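Local coordinates for enterobactin synthetase component F-related protein (Vibrio cholerae serotype O1, PDB 4OXI), which probably activates glycine with ATP as an adenylation domain, forming the glycyl-adenylate used in a lipopolysaccharide modification pathway that confers antimicrobial peptide resistance, at residues F389-N398 / Y413-Q423. Sequence-based numbering, arbitrary orientation.
Sequences FEEECLAIIN and YRGELLLSGKQ
Y413 sets the edge of its ring against I396, CD2 lying 3.7 Å from I396 CG2, where two neighbouring strands of an antiparallel sheet of the adenylation domain begin to pair. Its hydroxyl bonds to E402, whose backbone N also binds N398 OD1. At the corner, G415 has phi/psi of 156/-164°, a conformation only glycine takes easily, and its CA comes 3.4 Å from I397 O. E416 then pairs with I397 through two backbone bonds, while its extended chain carries the carboxylate to R467, in a salt bridge, and to the G451 amide. L417 and I396 share an apolar face with L394 and L419; L461 packs on the first three, while P362, C365 and V369 meet L419. L418 lies on the other face with I397 and A395, whose lone methyl sits 4.2 Å from L418 CB; W447 touches both. A395 and L418 also exchange two backbone bonds. L419 CD2 meets L394 CD2 at 3.5 Å, the L419 side chain lying about 7 Å from the bound glycyl-adenylate. Next, S420 grips C393 O twice: N lies in the carbonyl plane, OG above it, and OG also bonds R445. Finally K422, bent at chi3 (-71°), brings NZ to the syn lone pair of E390 OE2, a 2.6 Å salt bridge.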
loop_
_atom_site.group_PDB
_atom_site.type_symbol
_atom_site.label_atom_id
_atom_site.label_comp_id
_atom_site.label_asym_id
_atom_site.label_seq_id
_atom_site.Cartn_x
_atom_site.Cartn_y
_atom_site.Cartn_z
ATOM N N PHE A 389 -4.229 -3.087 -17.761
ATOM C CA PHE A 389 -3.903 -1.830 -18.412
ATOM C C PHE A 389 -3.171 -2.082 -19.726
ATOM O O PHE A 389 -3.394 -1.387 -20.699
ATOM C CB PHE A 389 -3.024 -0.980 -17.503
ATOM C CG PHE A 389 -3.701 -0.558 -16.232
ATOM C CD1 PHE A 389 -4.816 0.252 -16.268
ATOM C CD2 PHE A 389 -3.203 -0.953 -14.998
ATOM C CE1 PHE A 389 -5.445 0.654 -15.097
ATOM C CE2 PHE A 389 -3.830 -0.552 -13.820
ATOM C CZ PHE A 389 -4.952 0.250 -13.874
ATOM N N GLU A 390 -2.296 -3.079 -19.735
ATOM C CA GLU A 390 -1.487 -3.401 -20.906
ATOM C C GLU A 390 -1.754 -4.824 -21.356
ATOM O O GLU A 390 -1.779 -5.740 -20.532
ATOM C CB GLU A 390 -0.008 -3.279 -20.560
ATOM C CG GLU A 390 0.391 -1.906 -20.072
ATOM C CD GLU A 390 1.881 -1.789 -19.863
ATOM O OE1 GLU A 390 2.433 -2.552 -19.027
ATOM O OE2 GLU A 390 2.497 -0.939 -20.546
ATOM N N GLU A 391 -1.933 -5.029 -22.657
ATOM C CA GLU A 391 -2.150 -6.389 -23.147
ATOM C C GLU A 391 -0.849 -7.167 -23.003
ATOM O O GLU A 391 0.210 -6.567 -22.816
ATOM C CB GLU A 391 -2.694 -6.399 -24.585
ATOM C CG GLU A 391 -4.155 -5.881 -24.736
ATOM C CD GLU A 391 -5.255 -6.925 -24.401
ATOM O OE1 GLU A 391 -6.368 -6.820 -24.975
ATOM O OE2 GLU A 391 -5.034 -7.835 -23.562
ATOM N N GLU A 392 -0.954 -8.498 -23.032
ATOM C CA GLU A 392 0.176 -9.423 -22.855
ATOM C C GLU A 392 0.731 -9.518 -21.437
ATOM O O GLU A 392 1.821 -10.057 -21.236
ATOM C CB GLU A 392 1.309 -9.129 -23.846
ATOM C CG GLU A 392 0.844 -9.069 -25.290
ATOM C CD GLU A 392 1.986 -9.083 -26.285
ATOM O OE1 GLU A 392 3.068 -8.524 -25.978
ATOM O OE2 GLU A 392 1.791 -9.664 -27.377
ATOM N N CYS A 393 -0.028 -9.035 -20.455
ATOM C CA CYS A 393 0.420 -9.032 -19.059
ATOM C C CYS A 393 -0.144 -10.156 -18.204
ATOM O O CYS A 393 0.384 -10.440 -17.125
ATOM C CB CYS A 393 0.059 -7.698 -18.385
ATOM S SG CYS A 393 1.171 -6.386 -18.864
ATOM N N LEU A 394 -1.234 -10.767 -18.654
ATOM C CA LEU A 394 -1.949 -11.714 -17.818
ATOM C C LEU A 394 -1.966 -13.098 -18.450
ATOM O O LEU A 394 -2.089 -13.233 -19.668
ATOM C CB LEU A 394 -3.386 -11.254 -17.621
ATOM C CG LEU A 394 -3.608 -9.872 -17.008
ATOM C CD1 LEU A 394 -5.086 -9.629 -16.826
ATOM C CD2 LEU A 394 -2.897 -9.767 -15.672
ATOM N N ALA A 395 -1.845 -14.121 -17.611
ATOM C CA ALA A 395 -2.114 -15.487 -18.027
ATOM C C ALA A 395 -2.821 -16.224 -16.902
ATOM O O ALA A 395 -2.784 -15.793 -15.742
ATOM C CB ALA A 395 -0.836 -16.203 -18.425
ATOM N N ILE A 396 -3.472 -17.328 -17.252
ATOM C CA ILE A 396 -4.206 -18.144 -16.299
ATOM C C ILE A 396 -3.674 -19.561 -16.419
ATOM O O ILE A 396 -3.502 -20.066 -17.522
ATOM C CB ILE A 396 -5.697 -18.138 -16.624
ATOM C CG1 ILE A 396 -6.246 -16.711 -16.587
ATOM C CG2 ILE A 396 -6.475 -19.026 -15.666
ATOM C CD1 ILE A 396 -7.694 -16.605 -17.054
ATOM N N ILE A 397 -3.369 -20.197 -15.297
ATOM C CA ILE A 397 -2.933 -21.588 -15.339
ATOM C C ILE A 397 -3.965 -22.454 -14.632
ATOM O O ILE A 397 -4.306 -22.199 -13.475
ATOM C CB ILE A 397 -1.511 -21.767 -14.767
ATOM C CG1 ILE A 397 -1.123 -23.239 -14.730
ATOM C CG2 ILE A 397 -1.387 -21.179 -13.375
ATOM C CD1 ILE A 397 0.293 -23.458 -14.225
ATOM N N ASN A 398 -4.516 -23.438 -15.345
ATOM C CA ASN A 398 -5.576 -24.271 -14.768
ATOM C C ASN A 398 -5.043 -25.437 -13.956
ATOM O O ASN A 398 -3.831 -25.616 -13.839
ATOM C CB ASN A 398 -6.583 -24.756 -15.826
ATOM C CG ASN A 398 -5.972 -25.722 -16.842
ATOM O OD1 ASN A 398 -4.830 -26.166 -16.704
ATOM N ND2 ASN A 398 -6.745 -26.051 -17.874
ATOM N N TYR A 413 -12.787 -20.014 -18.945
ATOM C CA TYR A 413 -11.490 -20.534 -18.504
ATOM C C TYR A 413 -11.190 -20.119 -17.061
ATOM O O TYR A 413 -11.455 -18.983 -16.662
ATOM C CB TYR A 413 -10.378 -20.056 -19.426
ATOM C CG TYR A 413 -9.158 -20.937 -19.397
ATOM C CD1 TYR A 413 -9.142 -22.154 -20.067
ATOM C CD2 TYR A 413 -8.019 -20.556 -18.703
ATOM C CE1 TYR A 413 -8.028 -22.968 -20.045
ATOM C CE2 TYR A 413 -6.897 -21.363 -18.676
ATOM C CZ TYR A 413 -6.909 -22.569 -19.348
ATOM O OH TYR A 413 -5.791 -23.371 -19.323
ATOM N N ARG A 414 -10.624 -21.042 -16.292
ATOM C CA ARG A 414 -10.566 -20.904 -14.844
ATOM C C ARG A 414 -9.202 -21.359 -14.339
ATOM O O ARG A 414 -8.625 -22.307 -14.873
ATOM C CB ARG A 414 -11.676 -21.758 -14.216
ATOM C CG ARG A 414 -11.909 -21.546 -12.727
ATOM C CD ARG A 414 -12.948 -22.536 -12.170
ATOM N NE ARG A 414 -13.311 -22.212 -10.790
ATOM C CZ ARG A 414 -12.598 -22.569 -9.722
ATOM N NH1 ARG A 414 -11.478 -23.273 -9.870
ATOM N NH2 ARG A 414 -13.000 -22.219 -8.502
ATOM N N GLY A 415 -8.681 -20.675 -13.321
ATOM C CA GLY A 415 -7.417 -21.061 -12.717
ATOM C C GLY A 415 -6.706 -19.918 -12.007
ATOM O O GLY A 415 -7.306 -18.876 -11.710
ATOM N N GLU A 416 -5.423 -20.114 -11.725
ATOM C CA GLU A 416 -4.650 -19.113 -11.016
ATOM C C GLU A 416 -4.149 -18.036 -11.969
ATOM O O GLU A 416 -3.645 -18.340 -13.046
ATOM C CB GLU A 416 -3.474 -19.756 -10.285
ATOM C CG GLU A 416 -2.497 -18.733 -9.731
ATOM C CD GLU A 416 -1.453 -19.339 -8.832
ATOM O OE1 GLU A 416 -1.402 -20.583 -8.734
ATOM O OE2 GLU A 416 -0.686 -18.567 -8.212
ATOM N N LEU A 417 -4.287 -16.781 -11.560
ATOM C CA LEU A 417 -3.847 -15.641 -12.359
ATOM C C LEU A 417 -2.341 -15.452 -12.257
ATOM O O LEU A 417 -1.786 -15.468 -11.155
ATOM C CB LEU A 417 -4.555 -14.373 -11.878
ATOM C CG LEU A 417 -4.394 -13.110 -12.717
ATOM C CD1 LEU A 417 -4.920 -13.365 -14.103
ATOM C CD2 LEU A 417 -5.142 -11.935 -12.077
ATOM N N LEU A 418 -1.685 -15.267 -13.405
ATOM C CA LEU A 418 -0.254 -15.022 -13.445
ATOM C C LEU A 418 -0.028 -13.611 -13.965
ATOM O O LEU A 418 -0.735 -13.157 -14.863
ATOM C CB LEU A 418 0.443 -16.012 -14.377
ATOM C CG LEU A 418 0.299 -17.502 -14.084
ATOM C CD1 LEU A 418 1.100 -18.315 -15.083
ATOM C CD2 LEU A 418 0.761 -17.801 -12.681
ATOM N N LEU A 419 0.958 -12.916 -13.400
ATOM C CA LEU A 419 1.206 -11.530 -13.771
ATOM C C LEU A 419 2.595 -11.389 -14.384
ATOM O O LEU A 419 3.532 -12.105 -14.008
ATOM C CB LEU A 419 1.082 -10.626 -12.537
ATOM C CG LEU A 419 -0.197 -10.831 -11.725
ATOM C CD1 LEU A 419 -0.135 -10.028 -10.447
ATOM C CD2 LEU A 419 -1.421 -10.431 -12.537
ATOM N N SER A 420 2.732 -10.462 -15.321
ATOM C CA SER A 420 4.039 -10.146 -15.876
ATOM C C SER A 420 4.023 -8.720 -16.395
ATOM O O SER A 420 2.992 -8.050 -16.354
ATOM C CB SER A 420 4.370 -11.092 -17.025
ATOM O OG SER A 420 3.444 -10.903 -18.081
ATOM N N GLY A 421 5.161 -8.245 -16.888
ATOM C CA GLY A 421 5.178 -6.937 -17.509
ATOM C C GLY A 421 6.016 -5.946 -16.735
ATOM O O GLY A 421 6.741 -6.313 -15.797
ATOM N N LYS A 422 5.899 -4.679 -17.126
ATOM C CA LYS A 422 6.724 -3.609 -16.576
ATOM C C LYS A 422 6.435 -3.252 -15.114
ATOM O O LYS A 422 7.280 -2.647 -14.459
ATOM C CB LYS A 422 6.624 -2.356 -17.459
ATOM C CG LYS A 422 7.536 -2.388 -18.693
ATOM C CD LYS A 422 7.101 -1.370 -19.748
ATOM C CE LYS A 422 5.801 -1.806 -20.413
ATOM N NZ LYS A 422 5.042 -0.670 -21.025
ATOM N N GLN A 423 5.271 -3.640 -14.590
ATOM C CA GLN A 423 4.952 -3.358 -13.181
ATOM C C GLN A 423 5.411 -4.449 -12.218
ATOM O O GLN A 423 5.368 -4.269 -11.007
ATOM C CB GLN A 423 3.447 -3.121 -12.996
ATOM C CG GLN A 423 2.975 -1.795 -13.556
ATOM C CD GLN A 423 1.487 -1.676 -13.530
ATOM O OE1 GLN A 423 0.885 -1.201 -14.483
ATOM N NE2 GLN A 423 0.871 -2.103 -12.430
#